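Local atomic coordinates of RimK-related lysine biosynthesis protein (Thermococcus kodakarensis, PDB entry 5K2M), a protein that binds ADP and magnesium in an ATP-grasp fold and probably acts as an ATP-dependent ligase in amino-acid biosynthesis. Residues A[118-123]-A[162-167]; A[11-16]-A[246-251]; A[73-78]-A[219-224]; A[171-176]-A[183-188]. One frame throughout, in Å; residues are numbered along the deposited sequence.

Overall arrangement
Two contacts line the nucleotide site and two tie the ATP-grasp region to the N-terminal part of the chain. Contact 1 joins strands 119-122 and 159-163 of a four-stranded antiparallel sheet. Contact 4 is the hairpin of strands 170-177 and 180-188 in the five-stranded sheet. Their centres lie about 19 Å apart, and both touch ADP. Contacts 2 and 3 bring helices 12-24 and 74-80 against residues 246-251 and 219-224. Contact 2 spans the most chain, contact 3 falls within that span, and contacts 1 and 4 follow one another within both. Contact 4 touches contact 2 through Tyr175. ADP is thus held between two sheets, as in ATP-grasp enzymes.

Contact 1: A[118-123]-A[162-167]; sequences PLVSKP and QEFVEK. With ADP (adenosine-5'-diphosphate), chain O.
Lys122 and Gln162 meet beside the adenine of ADP. Lys122 NZ bonds Gln162 OE1 at 2.7 Å and approaches from above the amide plane, 57° out of it. The same NZ reaches ADP N7 and, at 2.7 Å, ADP O2A, so one ammonium links base and alpha-phosphate. Its chain turns at chi3 (80°), which sets CE 3.4 Å from Gln162 OE1. Gln162 OE1 also accepts from ADP N6. The backbone O of Glu163 takes a second bond from ADP N6, and Val165 N gives one to ADP N1 at 3.0 Å. Lys167 NZ donates to ADP N3. These bonds read the adenine edge, as in the hinge of ATP-grasp enzymes. Val120 CG2 packs 3.6 Å from ADP N6 and also meets the edge of the Phe164 ring. An alanine in place of Lys122 would probably leave Gln162 OE1 and the alpha-phosphate without their shared cation.

Behind this shell the strands pair antiparallel. Val120 and Gln162 exchange two backbone bonds, and Val120 N to Gln162 O is nearly straight at 172°. Phe164 N bonds Pro118 O at 3.3 Å, just after strand 159-163. Gln162 NE2 is held by Asn240, and Glu163 pairs with Lys235. Strand 133-135 flanks strand 119-122 through backbone bonds of Leu119 and Ser121, and helix 138-150 packs on Ser121.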
# COMPACT_ATOMS: atom_id res chain seq x y z
N PRO A 118 -36.24 36.46 37.99
CA PRO A 118 -35.31 36.58 36.88
C PRO A 118 -34.23 35.52 36.95
O PRO A 118 -33.95 35.00 38.02
CB PRO A 118 -34.71 37.97 37.09
CG PRO A 118 -34.79 38.20 38.55
CD PRO A 118 -35.89 37.35 39.10
N LEU A 119 -33.64 35.20 35.82
CA LEU A 119 -32.58 34.23 35.79
C LEU A 119 -31.38 34.81 35.06
O LEU A 119 -31.47 35.86 34.43
CB LEU A 119 -33.05 32.90 35.19
CG LEU A 119 -33.74 32.92 33.83
CD1 LEU A 119 -32.70 32.97 32.72
CD2 LEU A 119 -34.59 31.68 33.65
N VAL A 120 -30.25 34.11 35.19
CA VAL A 120 -29.01 34.54 34.59
C VAL A 120 -28.58 33.53 33.54
O VAL A 120 -28.52 32.33 33.79
CB VAL A 120 -27.92 34.70 35.67
CG1 VAL A 120 -26.56 34.94 35.02
CG2 VAL A 120 -28.29 35.86 36.60
N SER A 121 -28.31 34.06 32.35
CA SER A 121 -27.80 33.31 31.23
C SER A 121 -26.31 33.62 31.09
O SER A 121 -25.90 34.78 31.19
CB SER A 121 -28.52 33.74 29.95
OG SER A 121 -27.93 33.14 28.82
N LYS A 122 -25.50 32.60 30.85
CA LYS A 122 -24.07 32.84 30.65
C LYS A 122 -23.47 31.72 29.82
O LYS A 122 -23.94 30.58 29.90
CB LYS A 122 -23.35 32.97 31.99
CG LYS A 122 -23.39 31.73 32.84
CD LYS A 122 -22.63 31.90 34.13
CE LYS A 122 -23.41 32.66 35.19
NZ LYS A 122 -22.78 32.52 36.54
N PRO A 123 -22.46 32.05 29.00
CA PRO A 123 -21.82 31.04 28.17
C PRO A 123 -20.89 30.18 29.01
O PRO A 123 -20.36 30.62 30.05
CB PRO A 123 -21.02 31.87 27.16
CG PRO A 123 -20.68 33.12 27.90
CD PRO A 123 -21.80 33.36 28.88
N GLN A 162 -28.51 30.18 35.75
CA GLN A 162 -28.65 30.18 37.20
C GLN A 162 -29.82 31.04 37.61
O GLN A 162 -30.24 31.91 36.86
CB GLN A 162 -27.40 30.76 37.87
CG GLN A 162 -26.15 29.91 37.77
CD GLN A 162 -24.95 30.61 38.37
OE1 GLN A 162 -24.76 31.80 38.17
NE2 GLN A 162 -24.13 29.88 39.11
N GLU A 163 -30.36 30.79 38.79
CA GLU A 163 -31.22 31.76 39.46
C GLU A 163 -30.46 33.07 39.61
O GLU A 163 -29.26 33.06 39.86
CB GLU A 163 -31.64 31.26 40.85
CG GLU A 163 -30.48 31.14 41.84
CD GLU A 163 -30.90 30.59 43.20
OE1 GLU A 163 -32.08 30.74 43.58
OE2 GLU A 163 -30.06 30.00 43.89
N PHE A 164 -31.15 34.20 39.49
CA PHE A 164 -30.52 35.49 39.80
C PHE A 164 -30.38 35.60 41.31
O PHE A 164 -31.37 35.56 42.04
CB PHE A 164 -31.32 36.66 39.25
CG PHE A 164 -30.76 38.01 39.62
CD1 PHE A 164 -29.63 38.51 38.99
CD2 PHE A 164 -31.37 38.79 40.59
CE1 PHE A 164 -29.11 39.75 39.32
CE2 PHE A 164 -30.86 40.04 40.92
CZ PHE A 164 -29.72 40.51 40.29
N VAL A 165 -29.15 35.73 41.77
CA VAL A 165 -28.88 35.88 43.19
C VAL A 165 -28.80 37.37 43.54
O VAL A 165 -28.08 38.12 42.89
CB VAL A 165 -27.59 35.15 43.59
CG1 VAL A 165 -27.31 35.36 45.07
CG2 VAL A 165 -27.70 33.67 43.25
N GLU A 166 -29.56 37.78 44.56
CA GLU A 166 -29.57 39.17 45.02
C GLU A 166 -28.42 39.35 45.99
O GLU A 166 -28.53 39.01 47.16
CB GLU A 166 -30.90 39.52 45.69
CG GLU A 166 -32.09 39.48 44.73
CD GLU A 166 -33.41 39.79 45.41
OE1 GLU A 166 -34.44 39.23 44.98
OE2 GLU A 166 -33.43 40.57 46.39
N LYS A 167 -27.32 39.89 45.47
CA LYS A 167 -26.10 40.05 46.25
C LYS A 167 -26.11 41.46 46.82
O LYS A 167 -26.78 42.34 46.26
CB LYS A 167 -24.86 39.88 45.35
CG LYS A 167 -24.91 38.69 44.39
CD LYS A 167 -23.65 38.54 43.54
CE LYS A 167 -23.38 39.74 42.61
NZ LYS A 167 -24.43 39.97 41.58
PB ADP O . -17.27 35.08 34.42
O1B ADP O . -16.72 35.94 35.53
O2B ADP O . -17.58 35.82 33.15
O3B ADP O . -16.49 33.81 34.14
PA ADP O . -19.36 34.70 36.39
O1A ADP O . -18.28 34.79 37.45
O2A ADP O . -20.34 33.59 36.56
O3A ADP O . -18.74 34.62 34.91
O5' ADP O . -20.17 36.08 36.34
C5' ADP O . -19.52 37.33 36.38
C4' ADP O . -20.13 38.19 37.48
O4' ADP O . -21.52 38.40 37.20
C3' ADP O . -20.05 37.61 38.88
O3' ADP O . -18.83 37.97 39.54
C2' ADP O . -21.27 38.22 39.53
O2' ADP O . -21.02 39.55 39.99
C1' ADP O . -22.27 38.33 38.41
N9 ADP O . -23.13 37.14 38.37
C8 ADP O . -22.91 36.01 37.67
N7 ADP O . -23.88 35.10 37.88
C5 ADP O . -24.74 35.66 38.75
C6 ADP O . -26.00 35.26 39.37
N6 ADP O . -26.53 34.04 39.12
N1 ADP O . -26.58 36.14 40.21
C2 ADP O . -26.06 37.34 40.47
N3 ADP O . -24.92 37.78 39.94
C4 ADP O . -24.24 37.00 39.08

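Contact 2: A[11-16]-A[246-251]; sequences RREEMA and MEFKNA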
# COMPACT_ATOMS: atom_id res chain seq x y z
N ARG A 11 1.19 40.56 31.23
CA ARG A 11 0.48 41.47 32.13
C ARG A 11 1.27 41.56 33.43
O ARG A 11 2.29 40.89 33.60
CB ARG A 11 -0.96 40.97 32.42
CG ARG A 11 -1.84 40.80 31.20
CD ARG A 11 -3.06 39.90 31.45
NE ARG A 11 -2.70 38.50 31.67
CZ ARG A 11 -3.58 37.52 31.90
NH1 ARG A 11 -4.88 37.76 31.93
NH2 ARG A 11 -3.14 36.26 32.11
N ARG A 12 0.82 42.40 34.35
CA ARG A 12 1.47 42.52 35.64
C ARG A 12 1.62 41.15 36.33
O ARG A 12 2.67 40.84 36.88
CB ARG A 12 0.70 43.51 36.52
CG ARG A 12 1.07 43.48 37.99
CD ARG A 12 2.53 43.80 38.26
NE ARG A 12 2.97 43.20 39.52
CZ ARG A 12 2.58 43.59 40.73
NH1 ARG A 12 1.73 44.61 40.89
NH2 ARG A 12 3.04 42.95 41.81
N GLU A 13 0.58 40.34 36.29
CA GLU A 13 0.63 38.99 36.85
C GLU A 13 1.83 38.18 36.32
O GLU A 13 2.56 37.56 37.12
CB GLU A 13 -0.67 38.22 36.58
CG GLU A 13 -1.86 38.65 37.43
CD GLU A 13 -2.71 39.77 36.81
OE1 GLU A 13 -3.86 39.94 37.26
OE2 GLU A 13 -2.22 40.48 35.90
N GLU A 14 2.04 38.19 35.00
CA GLU A 14 3.12 37.40 34.38
C GLU A 14 4.50 37.92 34.74
O GLU A 14 5.44 37.13 34.94
CB GLU A 14 2.96 37.33 32.85
CG GLU A 14 1.89 36.36 32.38
CD GLU A 14 0.47 36.87 32.59
OE1 GLU A 14 0.19 38.04 32.24
OE2 GLU A 14 -0.38 36.11 33.12
N MET A 15 4.64 39.24 34.84
CA MET A 15 5.91 39.82 35.27
C MET A 15 6.23 39.46 36.72
O MET A 15 7.38 39.23 37.07
CB MET A 15 5.91 41.35 35.08
CG MET A 15 5.72 41.84 33.64
SD MET A 15 6.88 41.18 32.41
CE MET A 15 8.48 41.66 33.07
N ALA A 16 5.21 39.40 37.58
CA ALA A 16 5.41 39.00 38.96
C ALA A 16 5.77 37.51 39.01
O ALA A 16 6.68 37.10 39.73
CB ALA A 16 4.17 39.29 39.79
N MET A 246 -6.00 32.35 36.81
CA MET A 246 -6.28 33.48 37.71
C MET A 246 -5.60 34.80 37.34
O MET A 246 -4.39 34.86 37.08
CB MET A 246 -5.89 33.09 39.14
CG MET A 246 -4.42 32.70 39.32
SD MET A 246 -3.95 32.36 41.02
CE MET A 246 -5.11 31.07 41.43
N GLU A 247 -6.37 35.87 37.32
CA GLU A 247 -5.80 37.21 37.42
C GLU A 247 -5.87 37.61 38.89
O GLU A 247 -6.74 37.13 39.63
CB GLU A 247 -6.52 38.21 36.51
CG GLU A 247 -6.07 38.16 35.04
CD GLU A 247 -6.87 39.10 34.15
OE1 GLU A 247 -8.10 38.96 34.11
OE2 GLU A 247 -6.28 39.98 33.49
N PHE A 248 -4.94 38.45 39.32
CA PHE A 248 -4.82 38.78 40.74
C PHE A 248 -4.14 40.11 41.07
O PHE A 248 -3.92 40.40 42.25
CB PHE A 248 -4.09 37.64 41.47
CG PHE A 248 -2.74 37.30 40.89
CD1 PHE A 248 -1.62 38.06 41.21
CD2 PHE A 248 -2.58 36.20 40.05
CE1 PHE A 248 -0.37 37.75 40.68
CE2 PHE A 248 -1.34 35.88 39.53
CZ PHE A 248 -0.24 36.65 39.83
N LYS A 249 -3.84 40.94 40.07
CA LYS A 249 -3.07 42.15 40.33
C LYS A 249 -3.80 43.09 41.28
O LYS A 249 -3.15 43.72 42.12
CB LYS A 249 -2.68 42.87 39.03
CG LYS A 249 -3.80 43.57 38.29
CD LYS A 249 -3.27 44.22 37.02
CE LYS A 249 -4.35 45.00 36.29
NZ LYS A 249 -5.45 44.13 35.77
N ASN A 250 -5.12 43.18 41.17
CA ASN A 250 -5.89 44.02 42.09
C ASN A 250 -6.01 43.35 43.46
O ASN A 250 -5.93 44.02 44.49
CB ASN A 250 -7.28 44.37 41.54
CG ASN A 250 -7.21 45.14 40.23
OD1 ASN A 250 -6.66 46.25 40.16
ND2 ASN A 250 -7.77 44.56 39.18
N ALA A 251 -6.17 42.03 43.45
CA ALA A 251 -6.32 41.26 44.70
C ALA A 251 -5.03 41.27 45.54
O ALA A 251 -5.08 41.43 46.75
CB ALA A 251 -6.75 39.84 44.41
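Glu13 reaches from helix 12-24 to the start of helix 249-255 and forms the tight part of the contact with Phe248 and Lys249. Its OE1 accepts from Phe248 N at 2.8 Å and from Lys249 N at 3.0 Å. Phe248 N meets OE1 on its anti lone pair, while Lys249 N comes from above the carboxylate plane, 59° out of it. Phe248 is the N-cap residue, so the carboxylate sits at a helix N-terminus. Glu13 CG stands anti to its carbonyl carbon (chi1 -74°) and lies over the centre of the Phe248 ring, 3.4 Å from the centroid. This is a CH-pi contact over the ring face, and Phe248 is buried. Helix 259-272 also packs on Phe248, through Met259 and Ala260.

A salt-bridge network runs alongside. Arg11 NH1 meets Glu247 OE2 at 3.1 Å, the two side chains crossing at about a right angle. Arg11 also grips Glu14 side-on, NE to OE1 and NH2 to OE2. Glu14 has a second partner in Arg49, and Glu247 OE1 is bonded by Trp128.

The solvent side is looser. Arg12 CG packs on Lys249 CB at 3.9 Å, and both residues are exposed.

Glu13 OE1 and Glu247 OE2 stand 4.5 Å apart, yet each has its own partners. The two backbone N-H groups and the helix end would probably stabilise a charged Glu13. Arg11 is shared by Glu247 and Glu14, and Arg49 probably helps to balance Glu14.

Contact 3: A[73-78]-A[219-224]; sequences SSRLIF and EAFGEG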
# COMPACT_ATOMS: atom_id res chain seq x y z
N SER A 73 -2.98 21.93 35.18
CA SER A 73 -3.03 20.78 34.26
C SER A 73 -4.12 20.96 33.20
O SER A 73 -5.06 21.74 33.39
CB SER A 73 -3.28 19.49 35.06
OG SER A 73 -4.61 19.43 35.54
N SER A 74 -4.02 20.21 32.10
CA SER A 74 -5.04 20.28 31.07
C SER A 74 -6.42 19.86 31.59
O SER A 74 -7.44 20.47 31.25
CB SER A 74 -4.65 19.46 29.83
OG SER A 74 -4.49 18.09 30.12
N ARG A 75 -6.46 18.82 32.41
CA ARG A 75 -7.71 18.39 33.02
C ARG A 75 -8.35 19.51 33.86
O ARG A 75 -9.53 19.78 33.73
CB ARG A 75 -7.47 17.11 33.84
CG ARG A 75 -8.69 16.59 34.60
CD ARG A 75 -8.68 17.04 36.06
NE ARG A 75 -9.97 16.88 36.74
CZ ARG A 75 -10.20 17.16 38.03
NH1 ARG A 75 -9.22 17.61 38.81
NH2 ARG A 75 -11.41 16.97 38.54
N LEU A 76 -7.59 20.15 34.73
CA LEU A 76 -8.16 21.21 35.57
C LEU A 76 -8.59 22.43 34.75
O LEU A 76 -9.69 22.98 34.96
CB LEU A 76 -7.20 21.63 36.68
CG LEU A 76 -7.80 22.61 37.70
CD1 LEU A 76 -9.08 22.06 38.31
CD2 LEU A 76 -6.80 22.88 38.79
N ILE A 77 -7.77 22.84 33.79
CA ILE A 77 -8.13 23.95 32.92
C ILE A 77 -9.45 23.66 32.19
O ILE A 77 -10.32 24.52 32.12
CB ILE A 77 -7.02 24.27 31.90
CG1 ILE A 77 -5.81 24.90 32.61
CG2 ILE A 77 -7.54 25.22 30.82
CD1 ILE A 77 -4.50 24.69 31.87
N PHE A 78 -9.62 22.45 31.68
CA PHE A 78 -10.86 22.10 31.01
C PHE A 78 -12.05 22.09 31.97
O PHE A 78 -13.07 22.69 31.69
CB PHE A 78 -10.80 20.74 30.31
CG PHE A 78 -12.14 20.28 29.82
CD1 PHE A 78 -12.84 21.06 28.89
CD2 PHE A 78 -12.75 19.16 30.35
CE1 PHE A 78 -14.11 20.68 28.46
CE2 PHE A 78 -14.00 18.76 29.91
CZ PHE A 78 -14.68 19.53 28.97
N GLU A 219 -11.17 21.58 46.99
CA GLU A 219 -11.09 20.13 47.23
C GLU A 219 -12.03 19.33 46.32
O GLU A 219 -11.77 18.17 46.03
CB GLU A 219 -11.33 19.80 48.72
CG GLU A 219 -10.10 20.15 49.56
CD GLU A 219 -10.30 20.10 51.07
OE1 GLU A 219 -11.44 19.99 51.57
OE2 GLU A 219 -9.27 20.20 51.77
N ALA A 220 -13.09 19.96 45.85
CA ALA A 220 -13.91 19.37 44.78
C ALA A 220 -13.09 19.03 43.53
O ALA A 220 -13.42 18.10 42.81
CB ALA A 220 -15.06 20.30 44.41
N PHE A 221 -12.03 19.81 43.27
CA PHE A 221 -11.14 19.59 42.14
C PHE A 221 -9.88 18.82 42.53
O PHE A 221 -9.43 17.96 41.77
CB PHE A 221 -10.82 20.94 41.47
CG PHE A 221 -12.04 21.56 40.85
CD1 PHE A 221 -12.43 21.22 39.57
CD2 PHE A 221 -12.86 22.40 41.60
CE1 PHE A 221 -13.59 21.73 39.01
CE2 PHE A 221 -14.01 22.93 41.05
CZ PHE A 221 -14.38 22.60 39.74
N GLY A 222 -9.29 19.15 43.67
CA GLY A 222 -8.19 18.36 44.24
C GLY A 222 -6.80 18.66 43.72
O GLY A 222 -5.85 17.94 44.03
N GLU A 223 -6.65 19.73 42.94
CA GLU A 223 -5.34 20.11 42.42
C GLU A 223 -5.35 21.56 42.00
O GLU A 223 -6.42 22.17 41.84
CB GLU A 223 -4.96 19.25 41.20
CG GLU A 223 -6.01 19.26 40.09
CD GLU A 223 -5.51 18.66 38.77
OE1 GLU A 223 -6.18 17.76 38.23
OE2 GLU A 223 -4.48 19.11 38.23
N GLY A 224 -4.16 22.10 41.82
CA GLY A 224 -3.97 23.34 41.08
C GLY A 224 -4.13 24.63 41.85
O GLY A 224 -4.21 24.64 43.08
O HOH W 1 -3.68 21.73 38.00
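Ser73 and Glu223 meet through two side chains that each start in the crowded position. Ser73 OG lies between its backbone N and carbonyl carbon (chi1 72°), and Glu223 CG does the same (chi1 54°) before its chain runs on extended. Ser73 is the N-cap of helix 74-80. Its OG accepts the capping bond from Leu76 N and donates to Glu223 OE2 at 2.7 Å, from above the carboxylate plane. Segment 219-224, which leads from the end of helix 208-219 to strand 225-233 of the ATP-grasp region, is thereby tied to the start of helix 74-80.

Arg75 makes the second link. Its NH1 bonds Glu223 OE1 at 3.1 Å as part of a salt bridge, on the anti side of that oxygen. The same nitrogen donates to Phe221 O at 3.0 Å with an N-H...O angle of 168°. Both acceptors lie near the guanidinium plane, so NH1 bridges side chain and backbone of the loop. An alanine in place of Glu223 would probably leave Arg75 without its countercharge and Ser73 OG without its acceptor.

Beneath the polar layer Leu76 packs against the loop. Its CD1 lies 3.7 Å from Phe221 CD1, the side chains crossing at about a right angle. Helix 83-90 also packs on Phe221, through Ala86, Arg89 and Leu90. Gly224 has positive phi, and a side chain there would collide with Leu76 CD2. A water accepts from Ser73 N and donates to Glu223 OE2, 2.7 Å from that oxygen.

Contact 4: A[171-176]-A[183-188]; sequences DIRSYV and GAIYRY. With ADP (adenosine-5'-diphosphate), chain O; PO4 (phosphate ion), chain P.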
# COMPACT_ATOMS: atom_id res chain seq x y z
N ASP A 171 -19.53 40.83 45.13
CA ASP A 171 -19.31 39.41 45.32
C ASP A 171 -17.90 39.20 45.85
O ASP A 171 -17.21 40.17 46.18
CB ASP A 171 -19.64 38.61 44.06
CG ASP A 171 -18.55 38.65 43.01
OD1 ASP A 171 -17.72 39.57 43.01
OD2 ASP A 171 -18.55 37.74 42.16
N ILE A 172 -17.50 37.95 45.97
CA ILE A 172 -16.26 37.60 46.66
C ILE A 172 -15.38 36.82 45.72
O ILE A 172 -15.85 35.96 44.99
CB ILE A 172 -16.54 36.76 47.93
CG1 ILE A 172 -17.25 37.62 48.98
CG2 ILE A 172 -15.26 36.15 48.51
CD1 ILE A 172 -18.07 36.80 49.96
N ARG A 173 -14.10 37.16 45.72
CA ARG A 173 -13.12 36.46 44.94
C ARG A 173 -12.02 35.96 45.87
O ARG A 173 -11.33 36.76 46.47
CB ARG A 173 -12.55 37.42 43.90
CG ARG A 173 -11.29 36.92 43.23
CD ARG A 173 -11.54 35.63 42.46
NE ARG A 173 -10.71 35.66 41.27
CZ ARG A 173 -11.11 35.63 40.01
NH1 ARG A 173 -12.39 35.49 39.67
NH2 ARG A 173 -10.19 35.67 39.07
N SER A 174 -11.88 34.64 45.97
CA SER A 174 -10.85 34.05 46.82
C SER A 174 -9.88 33.20 46.01
O SER A 174 -10.14 32.87 44.85
CB SER A 174 -11.48 33.20 47.93
OG SER A 174 -12.19 32.10 47.38
N TYR A 175 -8.75 32.86 46.62
CA TYR A 175 -7.68 32.15 45.95
C TYR A 175 -7.22 30.99 46.82
O TYR A 175 -7.00 31.18 48.01
CB TYR A 175 -6.52 33.10 45.68
CG TYR A 175 -6.87 34.23 44.75
CD1 TYR A 175 -7.48 35.39 45.22
CD2 TYR A 175 -6.59 34.13 43.39
CE1 TYR A 175 -7.81 36.42 44.36
CE2 TYR A 175 -6.92 35.16 42.52
CZ TYR A 175 -7.53 36.30 43.01
OH TYR A 175 -7.85 37.30 42.13
N VAL A 176 -7.13 29.81 46.21
CA VAL A 176 -6.65 28.61 46.86
C VAL A 176 -5.66 27.94 45.92
O VAL A 176 -5.99 27.61 44.77
CB VAL A 176 -7.78 27.63 47.19
CG1 VAL A 176 -7.22 26.37 47.85
CG2 VAL A 176 -8.79 28.28 48.13
N GLY A 183 -5.90 34.08 50.05
CA GLY A 183 -6.51 35.39 50.29
C GLY A 183 -7.84 35.58 49.59
O GLY A 183 -8.24 34.76 48.75
N ALA A 184 -8.52 36.67 49.94
CA ALA A 184 -9.81 37.00 49.35
C ALA A 184 -10.09 38.49 49.34
O ALA A 184 -9.58 39.24 50.19
CB ALA A 184 -10.94 36.27 50.06
N ILE A 185 -10.90 38.89 48.36
CA ILE A 185 -11.36 40.27 48.21
C ILE A 185 -12.86 40.32 47.97
O ILE A 185 -13.46 39.33 47.53
CB ILE A 185 -10.70 40.98 47.02
CG1 ILE A 185 -10.96 40.20 45.71
CG2 ILE A 185 -9.21 41.12 47.25
CD1 ILE A 185 -10.65 40.98 44.44
N TYR A 186 -13.47 41.46 48.28
CA TYR A 186 -14.78 41.78 47.76
C TYR A 186 -14.54 42.49 46.42
O TYR A 186 -13.53 43.19 46.27
CB TYR A 186 -15.56 42.69 48.71
CG TYR A 186 -15.87 42.05 50.06
CD1 TYR A 186 -16.81 41.04 50.16
CD2 TYR A 186 -15.23 42.48 51.22
CE1 TYR A 186 -17.09 40.46 51.39
CE2 TYR A 186 -15.50 41.91 52.45
CZ TYR A 186 -16.43 40.90 52.53
OH TYR A 186 -16.71 40.33 53.74
N ARG A 187 -15.44 42.28 45.46
CA ARG A 187 -15.50 43.07 44.24
C ARG A 187 -16.81 43.86 44.24
O ARG A 187 -17.88 43.28 44.05
CB ARG A 187 -15.42 42.17 43.00
CG ARG A 187 -14.11 41.41 42.85
CD ARG A 187 -14.07 40.58 41.58
NE ARG A 187 -15.01 39.45 41.63
CZ ARG A 187 -14.97 38.39 40.81
NH1 ARG A 187 -14.05 38.27 39.86
NH2 ARG A 187 -15.87 37.43 40.96
N TYR A 188 -16.72 45.17 44.48
CA TYR A 188 -17.89 46.06 44.58
C TYR A 188 -18.26 46.65 43.22
O TYR A 188 -17.39 47.01 42.43
CB TYR A 188 -17.62 47.22 45.55
CG TYR A 188 -17.64 46.85 47.02
CD1 TYR A 188 -18.83 46.83 47.73
CD2 TYR A 188 -16.47 46.53 47.70
CE1 TYR A 188 -18.87 46.49 49.08
CE2 TYR A 188 -16.49 46.18 49.05
CZ TYR A 188 -17.69 46.17 49.73
OH TYR A 188 -17.73 45.84 51.06
PB ADP O . -17.27 35.08 34.42
O1B ADP O . -16.72 35.94 35.53
O2B ADP O . -17.58 35.82 33.15
O3B ADP O . -16.49 33.81 34.14
PA ADP O . -19.36 34.70 36.39
O1A ADP O . -18.28 34.79 37.45
O2A ADP O . -20.34 33.59 36.56
O3A ADP O . -18.74 34.62 34.91
O5' ADP O . -20.17 36.08 36.34
C5' ADP O . -19.52 37.33 36.38
C4' ADP O . -20.13 38.19 37.48
O4' ADP O . -21.52 38.40 37.20
C3' ADP O . -20.05 37.61 38.88
O3' ADP O . -18.83 37.97 39.54
C2' ADP O . -21.27 38.22 39.53
O2' ADP O . -21.02 39.55 39.99
C1' ADP O . -22.27 38.33 38.41
N9 ADP O . -23.13 37.14 38.37
C8 ADP O . -22.91 36.01 37.67
N7 ADP O . -23.88 35.10 37.88
C5 ADP O . -24.74 35.66 38.75
C6 ADP O . -26.00 35.26 39.37
N6 ADP O . -26.53 34.04 39.12
N1 ADP O . -26.58 36.14 40.21
C2 ADP O . -26.06 37.34 40.47
N3 ADP O . -24.92 37.78 39.94
C4 ADP O . -24.24 37.00 39.08
P PO4 P . -13.47 35.87 36.05
O1 PO4 P . -14.50 36.02 37.14
O2 PO4 P . -13.21 37.20 35.35
O3 PO4 P . -12.20 35.38 36.68
O4 PO4 P . -13.96 34.92 35.00
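Arg187 and Asp171 face each other across a hydrogen-bonded pair of the antiparallel hairpin, beside the ADP ribose. Followed outward, Arg187 CB lies 3.5 Å from Asp171 OD1. CG and CD pass the same oxygen at longer range, and the chain then bends at chi3 (-68°), which sets NE. NE donates to OD1 and NH2 donates to OD2, each at 3.0 Å. This side-on grip is nearly flat, with the guanidinium and carboxylate planes 5° apart. Arg173 CB covers one guanidinium face of Arg187, offset toward the rim. At the tip NH2 also bonds Asp229, while NH1 stands 3.2 Å from Arg173 NH1.

That pair of like charges is probably eased by the anions around it. Arg173 NH1 pairs with Asp229, a magnesium ligand, and bonds O3 of a phosphate ion, probably from the crystallisation liquor, at 3.0 Å. Asp171 OD2, already held by Arg187, accepts from ADP O3' at 2.6 Å. Asp171 OD1 has a further partner in Thr194, so both oxygens of the ribose-binding carboxylate are positioned.

Backbone bonds zip the strands together, with Arg173 and Ile185 exchanging two. Tyr175 N donates to Gly183 O. On the other face Ile172 CG1 packs 3.6 Å from Tyr186 CD1, the side chains pointing the same way. Helix 208-219 covers Ile172 and Ala184 there. Helix 249-255 packs on Tyr175 and Ile185 across the sheet, and strand 225-233 pairs with strand 170-177 on the side away from strand 180-188.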